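Local coordinates for protein transmembrane oligosaccharyl transferase, putative (Archaeoglobus fulgidus, PDB 3VGP) that is a putative oligosaccharyl transferase of the membrane, with a C-terminal globular domain belonging to the AglB family, at residues Arg16-Glu21 / Val86-Thr91. The protein carries 1 engineered substitution. Residues are numbered along the deposited sequence; the frame is centred on the assembly and turned at random.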
ATOM      1  N   ARG A  16      14.455   1.883   0.070  1.00 27.69           N
ATOM      2  CA  ARG A  16      15.501   0.985   0.547  1.00 29.45           C
ATOM      3  C   ARG A  16      16.634   1.831   1.119  1.00 30.63           C
ATOM      4  O   ARG A  16      17.165   1.538   2.188  1.00 31.78           O
ATOM      5  CB  ARG A  16      16.013   0.117  -0.595  1.00 30.97           C
ATOM      6  N   THR A  17      16.987   2.892   0.401  1.00 30.78           N
ATOM      7  CA  THR A  17      18.049   3.792   0.831  1.00 31.31           C
ATOM      8  C   THR A  17      17.682   4.449   2.155  1.00 30.98           C
ATOM      9  O   THR A  17      18.518   4.590   3.046  1.00 30.67           O
ATOM     10  CB  THR A  17      18.310   4.880  -0.238  1.00 32.87           C
ATOM     11  OG1 THR A  17      18.801   4.258  -1.434  1.00 35.86           O
ATOM     12  CG2 THR A  17      19.329   5.897   0.255  1.00 34.07           C
ATOM     13  N   SER A  18      16.421   4.842   2.291  1.00 29.01           N
ATOM     14  CA  SER A  18      15.960   5.474   3.520  1.00 31.24           C
ATOM     15  C   SER A  18      15.958   4.482   4.681  1.00 31.72           C
ATOM     16  O   SER A  18      16.206   4.856   5.826  1.00 33.50           O
ATOM     17  CB  SER A  18      14.552   6.042   3.326  1.00 29.47           C
ATOM     18  OG  SER A  18      14.069   6.630   4.521  1.00 31.99           O
ATOM     19  N   LEU A  19      15.679   3.217   4.377  1.00 32.64           N
ATOM     20  CA  LEU A  19      15.630   2.166   5.393  1.00 32.55           C
ATOM     21  C   LEU A  19      17.006   1.603   5.728  1.00 34.23           C
ATOM     22  O   LEU A  19      17.237   1.129   6.835  1.00 33.18           O
ATOM     23  CB  LEU A  19      14.716   1.030   4.921  1.00 31.74           C
ATOM     24  CG  LEU A  19      13.256   1.395   4.650  1.00 29.90           C
ATOM     25  CD1 LEU A  19      12.552   0.251   3.941  1.00 30.54           C
ATOM     26  CD2 LEU A  19      12.577   1.726   5.966  1.00 27.85           C
ATOM     27  N   GLU A  20      17.913   1.646   4.760  1.00 36.79           N
ATOM     28  CA  GLU A  20      19.269   1.123   4.945  1.00 39.34           C
ATOM     29  C   GLU A  20      20.002   1.767   6.124  1.00 40.09           C
ATOM     30  O   GLU A  20      20.882   1.162   6.731  1.00 39.90           O
ATOM     31  CB  GLU A  20      20.090   1.357   3.675  1.00 41.09           C
ATOM     32  CG  GLU A  20      20.899   2.652   3.723  1.00 43.83           C
ATOM     33  CD  GLU A  20      21.568   3.013   2.406  1.00 45.79           C
ATOM     34  OE1 GLU A  20      21.998   2.099   1.666  1.00 44.84           O
ATOM     35  OE2 GLU A  20      21.674   4.227   2.115  1.00 44.58           O
ATOM     36  N   GLU A  21      19.625   3.001   6.429  1.00 41.47           N
ATOM     37  CA  GLU A  21      20.230   3.781   7.503  1.00 44.21           C
ATOM     38  C   GLU A  21      19.784   3.352   8.906  1.00 44.49           C
ATOM     39  O   GLU A  21      20.402   3.716   9.905  1.00 45.87           O
ATOM     40  CB  GLU A  21      19.893   5.260   7.281  1.00 44.49           C
ATOM     41  CG  GLU A  21      20.063   5.697   5.831  1.00 47.21           C
ATOM     42  CD  GLU A  21      19.485   7.077   5.543  1.00 49.07           C
ATOM     43  OE1 GLU A  21      18.687   7.595   6.358  1.00 49.82           O
ATOM     44  OE2 GLU A  21      19.821   7.644   4.481  1.00 49.13           O
ATOM     45  N   VAL A  86       4.905  -0.797   9.834  1.00 17.33           N
ATOM     46  CA  VAL A  86       5.174  -0.201   8.531  1.00 17.28           C
ATOM     47  C   VAL A  86       5.545   1.272   8.639  1.00 16.34           C
ATOM     48  O   VAL A  86       4.935   2.018   9.403  1.00 16.99           O
ATOM     49  CB  VAL A  86       3.931  -0.341   7.612  1.00 20.22           C
ATOM     50  CG1 VAL A  86       4.013   0.633   6.449  1.00 24.44           C
ATOM     51  CG2 VAL A  86       3.835  -1.771   7.102  1.00 22.27           C
ATOM     52  N   ARG A  87       6.559   1.679   7.879  1.00 16.90           N
ATOM     53  CA  ARG A  87       6.993   3.073   7.863  1.00 16.03           C
ATOM     54  C   ARG A  87       6.445   3.765   6.624  1.00 17.65           C
ATOM     55  O   ARG A  87       6.083   4.941   6.668  1.00 15.79           O
ATOM     56  CB  ARG A  87       8.516   3.174   7.846  1.00 18.12           C
ATOM     57  CG  ARG A  87       9.007   4.607   7.711  1.00 17.28           C
ATOM     58  CD  ARG A  87      10.520   4.701   7.771  1.00 20.96           C
ATOM     59  NE  ARG A  87      10.968   6.087   7.668  1.00 21.97           N
ATOM     60  CZ  ARG A  87      12.242   6.459   7.637  1.00 23.22           C
ATOM     61  NH1 ARG A  87      12.552   7.744   7.537  1.00 21.56           N
ATOM     62  NH2 ARG A  87      13.206   5.546   7.706  1.00 24.45           N
ATOM     63  N   TYR A  88       6.384   3.021   5.523  1.00 15.44           N
ATOM     64  CA  TYR A  88       5.894   3.567   4.265  1.00 14.46           C
ATOM     65  C   TYR A  88       4.719   2.817   3.666  1.00 14.12           C
ATOM     66  O   TYR A  88       4.643   1.587   3.721  1.00 14.77           O
ATOM     67  CB  TYR A  88       7.012   3.582   3.222  1.00 14.38           C
ATOM     68  CG  TYR A  88       8.194   4.456   3.577  1.00 13.98           C
ATOM     69  CD1 TYR A  88       8.037   5.827   3.760  1.00 13.36           C
ATOM     70  CD2 TYR A  88       9.469   3.911   3.715  1.00 17.67           C
ATOM     71  CE1 TYR A  88       9.127   6.639   4.071  1.00 15.50           C
ATOM     72  CE2 TYR A  88      10.568   4.716   4.029  1.00 17.52           C
ATOM     73  CZ  TYR A  88      10.384   6.078   4.205  1.00 17.12           C
ATOM     74  OH  TYR A  88      11.456   6.886   4.517  1.00 19.06           O
ATOM     75  N   VAL A  89       3.803   3.587   3.088  1.00 15.27           N
ATOM     76  CA  VAL A  89       2.644   3.050   2.391  1.00 14.13           C
ATOM     77  C   VAL A  89       2.775   3.644   0.989  1.00 15.50           C
ATOM     78  O   VAL A  89       2.995   4.845   0.838  1.00 17.09           O
ATOM     79  CB  VAL A  89       1.316   3.520   3.023  1.00 15.85           C
ATOM     80  CG1 VAL A  89       0.153   3.068   2.157  1.00 16.78           C
ATOM     81  CG2 VAL A  89       1.170   2.933   4.422  1.00 18.26           C
ATOM     82  N   VAL A  90       2.642   2.812  -0.035  1.00 16.10           N
ATOM     83  CA  VAL A  90       2.805   3.293  -1.402  1.00 16.23           C
ATOM     84  C   VAL A  90       1.567   3.068  -2.255  1.00 16.04           C
ATOM     85  O   VAL A  90       0.987   1.985  -2.240  1.00 16.29           O
ATOM     86  CB  VAL A  90       3.999   2.593  -2.083  1.00 18.30           C
ATOM     87  CG1 VAL A  90       4.293   3.244  -3.429  1.00 21.13           C
ATOM     88  CG2 VAL A  90       5.219   2.656  -1.177  1.00 21.87           C
ATOM     89  N   THR A  91       1.174   4.098  -2.999  1.00 15.25           N
ATOM     90  CA  THR A  91       0.010   4.016  -3.878  1.00 15.80           C
ATOM     91  C   THR A  91       0.433   4.361  -5.306  1.00 17.18           C
ATOM     92  O   THR A  91       1.567   4.769  -5.544  1.00 17.19           O
ATOM     93  CB  THR A  91      -1.120   4.988  -3.438  1.00 15.78           C
ATOM     94  OG1 THR A  91      -0.679   6.347  -3.566  1.00 16.89           O
ATOM     95  CG2 THR A  91      -1.508   4.723  -1.980  1.00 17.10           C
TER
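One hydrogen bond across the contact grips the phenol oxygen of Tyr-88: its OH lies 2.6 Å from OG of Ser-18, and either hydroxyl could be the donor. The bond ties the C-terminal part of helix 6-20 to strand 88-91, an inner strand of the mixed sheet of this AglB-type globular domain, so this is helix-on-sheet packing. Serine suits the helix face because its short hydroxyl lets OG, anti to the backbone N (chi1 178°), meet the ring at its edge, in the ring plane. Tyrosine has the length to span the 10.3 Å between Ser-18 CA and Tyr-88 CA, and buries its ring against Met-15 and Ile-158. Leu-19, with a branched apolar end, meets it tip to tip, CD2 4.1 Å from Tyr-88 CE2, and slides past Arg-87 in the opposite direction, CD2 4.0 Å from Arg-87 CD. The long aliphatic chain of Arg-87 is fully extended, laying CG 3.9 Å above the centre of the Tyr-88 ring while NE reaches a salt bridge with Glu-160 of the neighbouring strand. Tyr-88 OH lies 3.1 Å above one face of the guanidinium, displaced toward its rim. The same face also receives Ser-18 OG, 3.5 Å from Arg-87 NH2 but too poorly angled for a hydrogen bond.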